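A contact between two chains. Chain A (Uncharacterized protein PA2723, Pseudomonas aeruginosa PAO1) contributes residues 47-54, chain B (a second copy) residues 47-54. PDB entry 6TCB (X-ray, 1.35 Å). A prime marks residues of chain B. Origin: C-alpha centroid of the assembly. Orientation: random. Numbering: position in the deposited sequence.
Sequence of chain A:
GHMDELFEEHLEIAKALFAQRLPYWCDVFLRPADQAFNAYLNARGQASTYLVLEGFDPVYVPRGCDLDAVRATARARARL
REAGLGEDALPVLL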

# COMPACT_ATOMS: atom_id res chain seq x y z
N ALA A 47 2.91 -13.15 -6.94
CA ALA A 47 3.35 -11.77 -7.09
C ALA A 47 2.25 -10.82 -6.66
O ALA A 47 1.12 -10.91 -7.15
N SER A 48 2.57 -9.92 -5.74
CA SER A 48 1.56 -9.10 -5.09
C SER A 48 2.10 -7.74 -4.69
O SER A 48 3.24 -7.62 -4.23
N THR A 49 1.24 -6.74 -4.86
CA THR A 49 1.46 -5.39 -4.35
C THR A 49 0.50 -5.13 -3.20
O THR A 49 -0.71 -5.37 -3.32
N TYR A 50 1.02 -4.61 -2.10
CA TYR A 50 0.19 -4.26 -0.96
C TYR A 50 -0.19 -2.80 -1.04
O TYR A 50 0.67 -1.94 -1.28
N LEU A 51 -1.48 -2.52 -0.86
CA LEU A 51 -1.96 -1.15 -0.78
C LEU A 51 -2.78 -0.99 0.49
O LEU A 51 -3.47 -1.91 0.93
N VAL A 52 -2.72 0.20 1.08
CA VAL A 52 -3.71 0.60 2.06
C VAL A 52 -4.42 1.81 1.49
O VAL A 52 -3.78 2.82 1.17
N LEU A 53 -5.73 1.69 1.33
CA LEU A 53 -6.56 2.67 0.66
C LEU A 53 -7.54 3.29 1.64
O LEU A 53 -7.96 2.67 2.62
N GLU A 54 -7.89 4.55 1.38
CA GLU A 54 -8.83 5.29 2.21
C GLU A 54 -8.42 5.30 3.68
O GLU A 54 -9.25 5.37 4.58
N ALA B 47 -5.39 13.15 1.00
CA ALA B 47 -5.77 11.85 0.48
C ALA B 47 -4.55 11.12 -0.06
O ALA B 47 -3.90 11.60 -0.99
N SER B 48 -4.23 9.99 0.54
CA SER B 48 -3.00 9.28 0.23
C SER B 48 -3.29 7.79 0.20
O SER B 48 -4.10 7.29 0.98
N THR B 49 -2.59 7.09 -0.68
CA THR B 49 -2.57 5.64 -0.73
C THR B 49 -1.17 5.17 -0.39
O THR B 49 -0.19 5.70 -0.91
N TYR B 50 -1.06 4.17 0.48
CA TYR B 50 0.22 3.56 0.83
C TYR B 50 0.45 2.36 -0.07
O TYR B 50 -0.44 1.54 -0.25
N LEU B 51 1.66 2.25 -0.62
CA LEU B 51 1.99 1.15 -1.52
C LEU B 51 3.31 0.51 -1.12
O LEU B 51 4.28 1.21 -0.82
N VAL B 52 3.33 -0.82 -1.10
CA VAL B 52 4.52 -1.60 -0.79
C VAL B 52 4.65 -2.73 -1.80
O VAL B 52 3.71 -3.51 -1.99
N LEU B 53 5.83 -2.88 -2.39
CA LEU B 53 6.09 -3.93 -3.38
C LEU B 53 6.91 -5.05 -2.74
O LEU B 53 6.32 -5.93 -2.10
N GLU B 54 8.23 -5.04 -2.87
CA GLU B 54 9.01 -6.16 -2.34
C GLU B 54 10.23 -5.77 -1.51
O GLU B 54 10.97 -6.66 -1.08

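When two copies of one strand pair antiparallel about a local twofold, each contact between unlike residues tends to recur, as Tyr50 with Val52′ and again as Val52 with Tyr50′, while like residues such as Leu51 and Leu51′ meet once, and the backbone alternation sorts the contacts onto two faces. The pairing of residues 47-54 in PA2723 is a compact example. Leu51 sits opposite Leu51′ at a non-hydrogen-bonded position, and the flanking pairs Tyr50 with Val52′ and Val52 with Tyr50′ carry the backbone bonds: Tyr50 N to Val52′ O and Val52′ N to Tyr50 O, both 2.9 Å, then Val52 N to Tyr50′ O at 3.0 Å and Tyr50′ N to Val52 O at 3.1 Å. The extended backbone sends successive side chains to alternate faces of the sheet, and the rotamers then help to set which neighbours they reach.

One face belongs to tyrosine and valine. Both tyrosines are t at chi1, with chi2 of 66° for Tyr50 and 65° for Tyr50′, and both valines are t as well, so this face is nearly symmetric. The rings meet edge to edge, Tyr50 CE2 lying 4.0 Å from Tyr50′ CE2. Each ring also adjoins the valine paired with it: Tyr50 CD2 is 4.0 Å from Val52′ CG2, at the ring edge, and Tyr50′ CD2 is 4.1 Å from Val52 CG2. Both phenol hydroxyls find hydrogen bonds elsewhere in the structure, and the contact between the rings is made by carbon edges.

On the other face the symmetry breaks. Leu51 is m,t and Leu51′ is t,t; two leucines facing each other across the pair thus adopt different chi1 wells, and Leu51 CD2 packs 3.7 Å from Leu51′ CD1. The threonines, both m, border this contact. Thr49 CG2 approaches Leu51′ CG at 3.8 Å, whereas Thr49′ CG2 stands 4.3 Å from Leu51 CD2. The outer leucines differ too: Leu53 is m with chi2 of 149°, between wells, and Leu53′ is t,p. Both CA-to-CB bonds point sideways, yet the side-chain ends come nearer the partner, bringing Leu53 CD2 to 3.4 Å from Thr49′ OG1 and Leu53′ CD1 to 3.6 Å from Thr49 OG1.

Water completes one end of the ladder. Water 1 donates to both Val52 O and Ser48′ O, its oxygen lying 2.7 Å from Val52 O and 2.7 Å from Ser48′ O, and so bridges two carbonyl oxygens, both acceptors, that need a donor between them; Val52 O takes this bond as well as the one from Tyr50′ N. Water 2 accepts from Glu54 N at 2.9 Å and hydrogen-bonds Thr49′ OG1 at 2.8 Å, giving that hydroxyl a polar partner beside its leucine neighbour.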

# COMPACT_ATOMS: atom_id res chain seq x y z
CB ALA A 47 3.73 -11.51 -8.55
CB SER A 48 1.05 -9.82 -3.82
OG SER A 48 0.06 -9.05 -3.16
CB THR A 49 1.20 -4.37 -5.47
OG1 THR A 49 2.05 -4.66 -6.58
CG2 THR A 49 1.46 -2.95 -4.99
CB TYR A 50 0.98 -4.50 0.32
CG TYR A 50 0.33 -4.11 1.62
CD1 TYR A 50 -0.80 -4.77 2.09
CD2 TYR A 50 0.91 -3.14 2.42
CE1 TYR A 50 -1.35 -4.44 3.31
CE2 TYR A 50 0.36 -2.80 3.64
CZ TYR A 50 -0.76 -3.48 4.09
OH TYR A 50 -1.31 -3.16 5.31
CB LEU A 51 -2.90 -0.79 -1.95
CG LEU A 51 -2.39 -0.95 -3.39
CD1 LEU A 51 -3.54 -0.64 -4.36
CD2 LEU A 51 -1.20 -0.08 -3.64
CB VAL A 52 -3.12 0.90 3.44
CG1 VAL A 52 -4.23 1.34 4.40
CG2 VAL A 52 -2.39 -0.31 3.96
CB LEU A 53 -7.32 2.01 -0.49
CG LEU A 53 -6.43 1.50 -1.61
CD1 LEU A 53 -6.99 0.28 -2.32
CD2 LEU A 53 -6.17 2.65 -2.60
CB GLU A 54 -10.26 4.75 2.05
CG GLU A 54 -10.78 4.83 0.65
CD GLU A 54 -11.06 6.26 0.21
OE1 GLU A 54 -11.44 7.09 1.06
OE2 GLU A 54 -10.90 6.53 -1.00
CB ALA B 47 -6.82 12.02 -0.62
CB SER B 48 -1.94 9.56 1.31
OG SER B 48 -0.76 8.82 1.12
CB THR B 49 -2.92 5.15 -2.14
OG1 THR B 49 -4.27 5.49 -2.44
CG2 THR B 49 -2.74 3.64 -2.27
CB TYR B 50 0.14 3.08 2.27
CG TYR B 50 1.35 2.49 2.90
CD1 TYR B 50 2.49 3.24 3.11
CD2 TYR B 50 1.34 1.17 3.35
CE1 TYR B 50 3.60 2.69 3.73
CE2 TYR B 50 2.43 0.63 3.97
CZ TYR B 50 3.56 1.39 4.15
OH TYR B 50 4.66 0.86 4.76
CB LEU B 51 2.06 1.64 -2.98
CG LEU B 51 2.45 0.63 -4.06
CD1 LEU B 51 1.88 1.13 -5.39
CD2 LEU B 51 3.95 0.39 -4.22
CB VAL B 52 4.47 -2.20 0.63
CG1 VAL B 52 5.73 -2.99 0.89
CG2 VAL B 52 4.30 -1.11 1.66
CB LEU B 53 6.70 -3.33 -4.65
CG LEU B 53 6.92 -4.20 -5.89
CD1 LEU B 53 5.65 -4.84 -6.43
CD2 LEU B 53 7.60 -3.39 -7.00
CB GLU B 54 9.45 -7.11 -3.47
CG GLU B 54 8.41 -8.16 -3.84
CD GLU B 54 8.86 -9.03 -5.00
OE1 GLU B 54 9.30 -8.48 -6.02
OE2 GLU B 54 8.78 -10.27 -4.87
O HOH W 1 -4.82 5.08 2.30
O HOH W 2 -6.66 5.72 -0.92